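Local coordinates for protein mandelate racemase/muconate lactonizing enzyme/Enolase superfamily (Rhodobacter sphaeroides, PDB 2HZG) that belongs to the enolase superfamily, pairing an N-terminal alpha/beta capping domain with a metal-binding barrel domain, at residues V31-G36 with E107-D112; L72-D77 with A83-L88; L224-P229 with A239-R244. One frame throughout, in Å; residues are numbered along the deposited sequence.

Interaction 1 (V31-G36 with E107-D112)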
loop_
_atom_site.group_PDB
_atom_site.type_symbol
_atom_site.label_atom_id
_atom_site.label_comp_id
_atom_site.label_asym_id
_atom_site.label_seq_id
_atom_site.Cartn_x
_atom_site.Cartn_y
_atom_site.Cartn_z
ATOM N N VAL A 31 17.585 -7.530 -8.020
ATOM C CA VAL A 31 17.388 -6.699 -9.192
ATOM C C VAL A 31 18.762 -6.316 -9.694
ATOM O O VAL A 31 19.537 -5.698 -8.961
ATOM C CB VAL A 31 16.605 -5.385 -8.860
ATOM C CG1 VAL A 31 16.453 -4.529 -10.114
ATOM C CG2 VAL A 31 15.210 -5.672 -8.248
ATOM N N ARG A 32 19.060 -6.687 -10.937
ATOM C CA ARG A 32 20.315 -6.272 -11.556
ATOM C C ARG A 32 19.997 -5.276 -12.649
ATOM O O ARG A 32 19.308 -5.614 -13.615
ATOM C CB ARG A 32 21.079 -7.475 -12.145
ATOM C CG ARG A 32 22.464 -7.095 -12.715
ATOM C CD ARG A 32 23.166 -8.256 -13.416
ATOM N NE ARG A 32 22.363 -8.816 -14.497
ATOM C CZ ARG A 32 22.408 -10.085 -14.901
ATOM N NH1 ARG A 32 23.247 -10.952 -14.320
ATOM N NH2 ARG A 32 21.610 -10.486 -15.889
ATOM N N VAL A 33 20.495 -4.055 -12.499
ATOM C CA VAL A 33 20.306 -3.021 -13.506
ATOM C C VAL A 33 21.615 -2.892 -14.304
ATOM O O VAL A 33 22.708 -2.912 -13.711
ATOM C CB VAL A 33 19.917 -1.666 -12.865
ATOM C CG1 VAL A 33 19.763 -0.573 -13.935
ATOM C CG2 VAL A 33 18.615 -1.799 -12.040
ATOM N N ALA A 34 21.498 -2.796 -15.628
ATOM C CA ALA A 34 22.648 -2.549 -16.502
ATOM C C ALA A 34 22.451 -1.236 -17.250
ATOM O O ALA A 34 21.390 -0.998 -17.833
ATOM C CB ALA A 34 22.850 -3.712 -17.512
ATOM N N ALA A 35 23.483 -0.403 -17.249
ATOM C CA ALA A 35 23.477 0.820 -18.040
ATOM C C ALA A 35 24.830 0.903 -18.732
ATOM O O ALA A 35 25.838 1.210 -18.095
ATOM C CB ALA A 35 23.237 2.046 -17.159
ATOM N N GLY A 36 24.849 0.590 -20.022
ATOM C CA GLY A 36 26.085 0.653 -20.820
ATOM C C GLY A 36 27.209 -0.166 -20.218
ATOM O O GLY A 36 28.301 0.346 -20.012
ATOM N N GLU A 107 15.748 1.145 -7.313
ATOM C CA GLU A 107 16.324 2.405 -6.878
ATOM C C GLU A 107 17.675 2.184 -6.162
ATOM O O GLU A 107 18.658 2.870 -6.450
ATOM C CB GLU A 107 15.296 3.155 -6.005
ATOM C CG GLU A 107 15.590 4.647 -5.726
ATOM C CD GLU A 107 16.499 4.852 -4.509
ATOM O OE1 GLU A 107 17.094 3.863 -3.961
ATOM O OE2 GLU A 107 16.605 6.008 -4.068
ATOM N N MET A 108 17.734 1.227 -5.239
ATOM C CA MET A 108 19.002 0.952 -4.581
ATOM C C MET A 108 20.060 0.412 -5.560
ATOM O O MET A 108 21.239 0.722 -5.391
ATOM C CB MET A 108 18.839 0.053 -3.337
ATOM C CG MET A 108 18.627 -1.406 -3.596
ATOM S SD MET A 108 18.594 -2.412 -2.082
ATOM C CE MET A 108 17.159 -1.678 -1.277
ATOM N N ALA A 109 19.633 -0.354 -6.580
ATOM C CA ALA A 109 20.546 -0.845 -7.632
ATOM C C ALA A 109 21.134 0.303 -8.448
ATOM O O ALA A 109 22.255 0.198 -8.941
ATOM C CB ALA A 109 19.831 -1.855 -8.567
ATOM N N LEU A 110 20.375 1.394 -8.583
ATOM C CA LEU A 110 20.861 2.617 -9.231
ATOM C C LEU A 110 21.963 3.312 -8.440
ATOM O O LEU A 110 22.965 3.748 -9.023
ATOM C CB LEU A 110 19.705 3.601 -9.521
ATOM C CG LEU A 110 18.581 3.066 -10.405
ATOM C CD1 LEU A 110 17.618 4.210 -10.753
ATOM C CD2 LEU A 110 19.185 2.425 -11.652
ATOM N N TRP A 111 21.791 3.406 -7.125
ATOM C CA TRP A 111 22.852 3.881 -6.252
ATOM C C TRP A 111 24.097 3.000 -6.306
ATOM O O TRP A 111 25.208 3.522 -6.356
ATOM C CB TRP A 111 22.368 3.986 -4.816
ATOM C CG TRP A 111 21.328 5.069 -4.643
ATOM C CD1 TRP A 111 19.992 4.893 -4.517
ATOM C CD2 TRP A 111 21.563 6.475 -4.596
ATOM N NE1 TRP A 111 19.370 6.111 -4.370
ATOM C CE2 TRP A 111 20.310 7.100 -4.431
ATOM C CE3 TRP A 111 22.721 7.279 -4.676
ATOM C CZ2 TRP A 111 20.171 8.487 -4.342
ATOM C CZ3 TRP A 111 22.583 8.648 -4.594
ATOM C CH2 TRP A 111 21.320 9.245 -4.417
ATOM N N ASP A 112 23.890 1.680 -6.290
ATOM C CA ASP A 112 24.971 0.718 -6.444
ATOM C C ASP A 112 25.705 0.922 -7.786
ATOM O O ASP A 112 26.936 1.034 -7.807
ATOM C CB ASP A 112 24.436 -0.716 -6.304
ATOM C CG ASP A 112 25.562 -1.752 -6.140
ATOM O OD1 ASP A 112 26.533 -1.479 -5.388
ATOM O OD2 ASP A 112 25.476 -2.834 -6.758
#

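Interaction 2 (L72-D77 with A83-L88)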
loop_
_atom_site.group_PDB
_atom_site.type_symbol
_atom_site.label_atom_id
_atom_site.label_comp_id
_atom_site.label_asym_id
_atom_site.label_seq_id
_atom_site.Cartn_x
_atom_site.Cartn_y
_atom_site.Cartn_z
ATOM N N LEU A 72 13.262 1.363 -17.881
ATOM C CA LEU A 72 14.009 0.945 -19.080
ATOM C C LEU A 72 14.169 2.105 -20.030
ATOM O O LEU A 72 13.191 2.777 -20.358
ATOM C CB LEU A 72 13.317 -0.213 -19.816
ATOM C CG LEU A 72 13.489 -1.620 -19.223
ATOM C CD1 LEU A 72 12.764 -2.640 -20.130
ATOM C CD2 LEU A 72 14.976 -1.990 -19.082
ATOM N N GLY A 73 15.407 2.354 -20.454
ATOM C CA GLY A 73 15.681 3.377 -21.480
ATOM C C GLY A 73 15.918 4.733 -20.869
ATOM O O GLY A 73 16.264 5.684 -21.568
ATOM N N GLN A 74 15.728 4.837 -19.553
ATOM C CA GLN A 74 15.916 6.116 -18.852
ATOM C C GLN A 74 17.378 6.539 -18.729
ATOM O O GLN A 74 18.252 5.699 -18.505
ATOM C CB GLN A 74 15.260 6.063 -17.466
ATOM C CG GLN A 74 13.724 6.045 -17.582
ATOM C CD GLN A 74 13.202 7.399 -18.062
ATOM O OE1 GLN A 74 13.760 8.428 -17.698
ATOM N NE2 GLN A 74 12.157 7.397 -18.886
ATOM N N ARG A 75 17.630 7.844 -18.853
ATOM C CA ARG A 75 18.979 8.382 -18.709
ATOM C C ARG A 75 19.396 8.341 -17.253
ATOM O O ARG A 75 18.599 8.659 -16.361
ATOM C CB ARG A 75 19.070 9.828 -19.225
ATOM C CG ARG A 75 18.780 9.968 -20.708
ATOM C CD ARG A 75 19.190 11.372 -21.256
ATOM N NE ARG A 75 19.264 11.317 -22.708
ATOM C CZ ARG A 75 20.318 10.862 -23.388
ATOM N NH1 ARG A 75 21.400 10.428 -22.742
ATOM N NH2 ARG A 75 20.295 10.828 -24.720
ATOM N N LEU A 76 20.648 7.953 -17.028
ATOM C CA LEU A 76 21.194 7.820 -15.695
ATOM C C LEU A 76 22.594 8.431 -15.675
ATOM O O LEU A 76 23.620 7.713 -15.705
ATOM C CB LEU A 76 21.191 6.343 -15.255
ATOM C CG LEU A 76 21.594 6.000 -13.814
ATOM C CD1 LEU A 76 20.570 6.513 -12.789
ATOM C CD2 LEU A 76 21.798 4.492 -13.670
ATOM N N ASP A 77 22.607 9.763 -15.641
ATOM C CA ASP A 77 23.823 10.577 -15.710
ATOM C C ASP A 77 24.336 11.034 -14.348
ATOM O O ASP A 77 25.361 11.729 -14.285
ATOM C CB ASP A 77 23.560 11.833 -16.553
ATOM C CG ASP A 77 23.433 11.527 -18.032
ATOM O OD1 ASP A 77 24.183 10.643 -18.509
ATOM O OD2 ASP A 77 22.593 12.170 -18.707
ATOM N N ALA A 83 16.385 10.149 -8.389
ATOM C CA ALA A 83 15.203 10.890 -7.925
ATOM C C ALA A 83 14.182 11.071 -9.047
ATOM O O ALA A 83 12.973 10.845 -8.851
ATOM C CB ALA A 83 15.608 12.250 -7.315
ATOM N N ARG A 84 14.677 11.434 -10.230
ATOM C CA ARG A 84 13.818 11.666 -11.382
ATOM C C ARG A 84 13.077 10.393 -11.774
ATOM O O ARG A 84 11.860 10.408 -12.000
ATOM C CB ARG A 84 14.636 12.205 -12.563
ATOM C CG ARG A 84 13.800 12.722 -13.719
ATOM C CD ARG A 84 14.696 13.136 -14.929
ATOM N NE ARG A 84 15.568 12.045 -15.371
ATOM C CZ ARG A 84 15.144 10.984 -16.050
ATOM N NH1 ARG A 84 13.856 10.856 -16.374
ATOM N NH2 ARG A 84 16.008 10.046 -16.406
ATOM N N ILE A 85 13.818 9.295 -11.862
ATOM C CA ILE A 85 13.242 8.022 -12.236
ATOM C C ILE A 85 12.220 7.533 -11.202
ATOM O O ILE A 85 11.133 7.042 -11.567
ATOM C CB ILE A 85 14.352 6.959 -12.498
ATOM C CG1 ILE A 85 15.108 7.309 -13.799
ATOM C CG2 ILE A 85 13.746 5.536 -12.565
ATOM C CD1 ILE A 85 16.447 6.541 -14.011
ATOM N N ALA A 86 12.580 7.634 -9.920
ATOM C CA ALA A 86 11.661 7.272 -8.823
ATOM C C ALA A 86 10.351 8.084 -8.845
ATOM O O ALA A 86 9.270 7.531 -8.657
ATOM C CB ALA A 86 12.363 7.430 -7.468
ATOM N N ALA A 87 10.451 9.395 -9.066
ATOM C CA ALA A 87 9.253 10.249 -9.240
ATOM C C ALA A 87 8.402 9.827 -10.447
ATOM O O ALA A 87 7.176 9.855 -10.384
ATOM C CB ALA A 87 9.653 11.723 -9.344
ATOM N N LEU A 88 9.059 9.425 -11.535
ATOM C CA LEU A 88 8.366 8.943 -12.739
ATOM C C LEU A 88 7.560 7.668 -12.449
ATOM O O LEU A 88 6.398 7.562 -12.823
ATOM C CB LEU A 88 9.361 8.690 -13.892
ATOM C CG LEU A 88 8.799 8.624 -15.323
ATOM C CD1 LEU A 88 7.937 9.846 -15.701
ATOM C CD2 LEU A 88 9.954 8.497 -16.315
#

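Interaction 3 (L224-P229 with A239-R244). With NA (sodium ion), chain C.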
loop_
_atom_site.group_PDB
_atom_site.type_symbol
_atom_site.label_atom_id
_atom_site.label_comp_id
_atom_site.label_asym_id
_atom_site.label_seq_id
_atom_site.Cartn_x
_atom_site.Cartn_y
_atom_site.Cartn_z
ATOM N N LEU A 224 14.106 -1.967 26.086
ATOM C CA LEU A 224 14.332 -0.638 25.514
ATOM C C LEU A 224 13.145 -0.138 24.666
ATOM O O LEU A 224 12.708 1.004 24.812
ATOM C CB LEU A 224 15.630 -0.632 24.687
ATOM C CG LEU A 224 16.015 0.644 23.919
ATOM C CD1 LEU A 224 16.337 1.789 24.882
ATOM C CD2 LEU A 224 17.188 0.382 22.948
ATOM N N TRP A 225 12.655 -0.984 23.756
ATOM C CA TRP A 225 11.549 -0.589 22.923
ATOM C C TRP A 225 10.645 -1.761 22.609
ATOM O O TRP A 225 11.050 -2.936 22.668
ATOM C CB TRP A 225 12.007 0.142 21.631
ATOM C CG TRP A 225 12.559 -0.742 20.493
ATOM C CD1 TRP A 225 11.928 -1.796 19.861
ATOM C CD2 TRP A 225 13.830 -0.593 19.835
ATOM N NE1 TRP A 225 12.752 -2.314 18.864
ATOM C CE2 TRP A 225 13.913 -1.587 18.833
ATOM C CE3 TRP A 225 14.907 0.291 20.001
ATOM C CZ2 TRP A 225 15.040 -1.727 18.009
ATOM C CZ3 TRP A 225 16.010 0.156 19.187
ATOM C CH2 TRP A 225 16.065 -0.845 18.195
ATOM N N LEU A 226 9.408 -1.406 22.291
ATOM C CA LEU A 226 8.387 -2.331 21.856
ATOM C C LEU A 226 8.072 -1.938 20.435
ATOM O O LEU A 226 7.606 -0.835 20.179
ATOM C CB LEU A 226 7.142 -2.203 22.745
ATOM C CG LEU A 226 5.916 -2.990 22.269
ATOM C CD1 LEU A 226 6.201 -4.505 22.289
ATOM C CD2 LEU A 226 4.682 -2.598 23.118
ATOM N N GLU A 227 8.332 -2.856 19.512
ATOM C CA GLU A 227 8.300 -2.579 18.080
ATOM C C GLU A 227 7.017 -3.109 17.436
ATOM O O GLU A 227 6.558 -4.209 17.752
ATOM C CB GLU A 227 9.553 -3.192 17.446
ATOM C CG GLU A 227 9.645 -3.134 15.939
ATOM C CD GLU A 227 11.000 -3.598 15.434
ATOM O OE1 GLU A 227 12.004 -3.508 16.175
ATOM O OE2 GLU A 227 11.065 -4.018 14.262
ATOM N N GLU A 228 6.426 -2.293 16.565
ATOM C CA GLU A 228 5.221 -2.671 15.811
ATOM C C GLU A 228 4.099 -3.254 16.677
ATOM O O GLU A 228 3.630 -4.363 16.396
ATOM C CB GLU A 228 5.575 -3.678 14.696
ATOM C CG GLU A 228 6.357 -3.067 13.530
ATOM C CD GLU A 228 5.866 -3.587 12.182
ATOM O OE1 GLU A 228 5.220 -2.781 11.430
ATOM O OE2 GLU A 228 6.086 -4.807 11.901
ATOM N N PRO A 229 3.668 -2.530 17.738
ATOM C CA PRO A 229 2.580 -3.147 18.541
ATOM C C PRO A 229 1.270 -3.351 17.749
ATOM O O PRO A 229 0.500 -4.241 18.068
ATOM C CB PRO A 229 2.352 -2.137 19.689
ATOM C CG PRO A 229 2.912 -0.812 19.140
ATOM C CD PRO A 229 4.071 -1.200 18.251
ATOM N N ALA A 239 -0.036 6.143 19.587
ATOM C CA ALA A 239 -0.011 7.300 20.468
ATOM C C ALA A 239 -0.661 6.974 21.820
ATOM O O ALA A 239 -0.139 7.352 22.860
ATOM C CB ALA A 239 -0.720 8.525 19.797
ATOM N N ALA A 240 -1.806 6.297 21.801
ATOM C CA ALA A 240 -2.466 5.874 23.061
ATOM C C ALA A 240 -1.539 4.997 23.924
ATOM O O ALA A 240 -1.395 5.224 25.123
ATOM C CB ALA A 240 -3.785 5.149 22.766
ATOM N N LEU A 241 -0.897 4.009 23.309
ATOM C CA LEU A 241 0.030 3.132 24.016
ATOM C C LEU A 241 1.209 3.906 24.621
ATOM O O LEU A 241 1.578 3.693 25.785
ATOM C CB LEU A 241 0.543 2.023 23.082
ATOM C CG LEU A 241 1.282 0.853 23.765
ATOM C CD1 LEU A 241 0.361 0.116 24.746
ATOM C CD2 LEU A 241 1.832 -0.121 22.718
ATOM N N ALA A 242 1.795 4.794 23.823
ATOM C CA ALA A 242 2.915 5.614 24.255
ATOM C C ALA A 242 2.558 6.553 25.416
ATOM O O ALA A 242 3.442 6.967 26.149
ATOM C CB ALA A 242 3.467 6.413 23.078
ATOM N N GLY A 243 1.277 6.888 25.571
ATOM C CA GLY A 243 0.842 7.806 26.632
ATOM C C GLY A 243 0.529 7.143 27.965
ATOM O O GLY A 243 0.132 7.812 28.906
ATOM N N ARG A 244 0.701 5.826 28.054
ATOM C CA ARG A 244 0.405 5.100 29.287
ATOM C C ARG A 244 1.504 5.212 30.346
ATOM O O ARG A 244 1.357 4.685 31.439
ATOM C CB ARG A 244 0.090 3.632 28.990
ATOM C CG ARG A 244 -0.991 3.460 27.954
ATOM C CD ARG A 244 -2.356 3.885 28.482
ATOM N NE ARG A 244 -3.026 2.700 28.970
ATOM C CZ ARG A 244 -4.091 2.148 28.412
ATOM N NH1 ARG A 244 -4.667 2.697 27.353
ATOM N NH2 ARG A 244 -4.594 1.052 28.948
HETATM NA NA NA C . 10.436 -5.858 12.952
HETATM O O HOH W 1 7.622 -6.186 13.199
HETATM O O HOH W 2 10.042 -7.426 11.096
HETATM O O HOH W 3 12.821 -6.773 12.677
#

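Interaction 1 (V31-G36 with E107-D112)
Val33 and Ala109 meet where helix 99-118 packs on the three-stranded antiparallel sheet of the enolase-type N-terminal domain, against its middle strand 27-35. Segment axes of strand and helix approach to 8.0 Å with a crossing angle of -50°.

The interface between the two segments is apolar. Val33 spreads its two methyls over adjacent helix residues: CG2 rests on Ala109 CB at 3.7 Å, while CG1, anti to the backbone N (chi1 178°), meets Leu110 CD2 at 3.8 Å. The small side chain of Ala109 probably lets the strand come close, and its CB also touches the carbonyl oxygen of Val31. Leu110 starts off to one side of the strand and reaches it with the end of its side chain. Elsewhere on the helix, Leu113 extends the apolar cover over Val33 and Ala35.

The polar groups of the helix turn to other partners. Asp112 OD2 accepts the backbone N-H of Trp41 in the sheet. Glu107, turned away from the strand, receives the N-H groups of Leu284 and Gly285. One turn further on, Trp111 NE1 donates to Glu107 OE2 at 2.8 Å, the oxygen lying in the indole plane but being met from above the carboxylate plane.

Interaction 2 (L72-D77 with A83-L88)
Arg84 reaches from its helix to Gln74 with the end of its guanidinium group and grips a single oxygen with two nitrogens. NH1 lies 2.8 Å from Gln74 OE1, with an N-H...O angle of 154°, and NH2 lies 3.1 Å from the same Gln74 OE1 in a more bent bond. OE1 sits almost exactly in the guanidinium plane, whereas the amide is turned 41° against that plane. NH2 approaches within the amide carbonyl plane and NH1 is tilted from it. Arg84 NH2 also makes a weak bond to the backbone oxygen of Arg75 at 2.9 Å, again at the guanidinium edge. With NE paired to Asp81 in a salt bridge, all three nitrogens of the group are engaged, which should restrict its rotation.

The contact is a local one: the loop leading into helix 79-92 of the N-terminal capping domain folds back along that helix, against Arg84, Ile85 and Leu88. The backbone N of Asp77 binds Asp81 OD2, so Asp81 holds both the loop and the arginine.

Beneath the polar grip the packing is close and apolar. Ile85 points its CD1 into the loop, 3.7 Å from Gln74 CB and 3.8 Å from Arg75 O, with Leu76 CD1 somewhat farther off. Leu76 is buried, continuing onto Leu110, Leu113 and Leu114 of helix 99-118, and Ile85 also touches Ile5.

The outer side is looser. Arg75 leads its side chain away from the helix into an exposed position, where NH1 has a weak bond to Ser2. At the other end, Leu88 CD2 touches the Gln74 amide, 3.6 Å from NE2; the chi2 bend of the glutamine (-70°) brings that amide across to the helix.

Interaction 3 (L224-P229 with A239-R244)
In the beta-alpha-beta unit formed by strand 225-227, helix 235-242 and strand 249-252, the helix returns over the outside of the barrel and sets Leu241 against the strand that precedes it. A single methyl carries the contact. Leu241 CD2 lies 3.7 Å from Pro229 CB, where the chain leaves the strand, and 3.8 Å from Leu226 CD2. The two leucines cross at about a right angle. With CG anti to the backbone N (chi1 172°), the Leu226 branch is directed to the helix, and CD2 makes the contact. Ile250 of the neighbouring strand, Phe230 and Ala211 also touch Leu241, adding to the apolar layer.

On the other side of the strand the chemistry changes. Glu227 extends its chain so that OE2 binds the sodium ion at 2.3 Å, with Asp199, Glu254 and three waters as further ligands. Its second oxygen, OE1, accepts from Trp225 NE1 at 3.0 Å through the anti lone pair and forms a salt bridge with Lys165, ties that would hold the carboxylate in its orientation. A metal-bound water lies close to Glu228 OE2, too close for the bond to be trusted. Acidic metal ligands near the C-terminal ends of the strands, backed by helices on the outside, are typical of the enolase-superfamily barrel.

Interactions 1 and 2 belong to the N-terminal domain and touch one another: Leu110 CD2 lies 3.9 Å from Leu76 CD2 of the loop, and Leu110 CD1 lies 4.2 Å from Ile85 CD1 of helix 79-92, so the loop and both helices share one apolar core. Interaction 1 is wholly buried and joins sheet to helix through methyl groups. By contrast, interaction 2 runs from that core to the surface and adds charged and amide hydrogen bonds on its outer part. Interaction 3 lies across the chain's centre in the barrel domain, its centre about 38 Å from that of interaction 1. It too is buried and apolar between its segments, but its strand carries a metal ligand on the inner side.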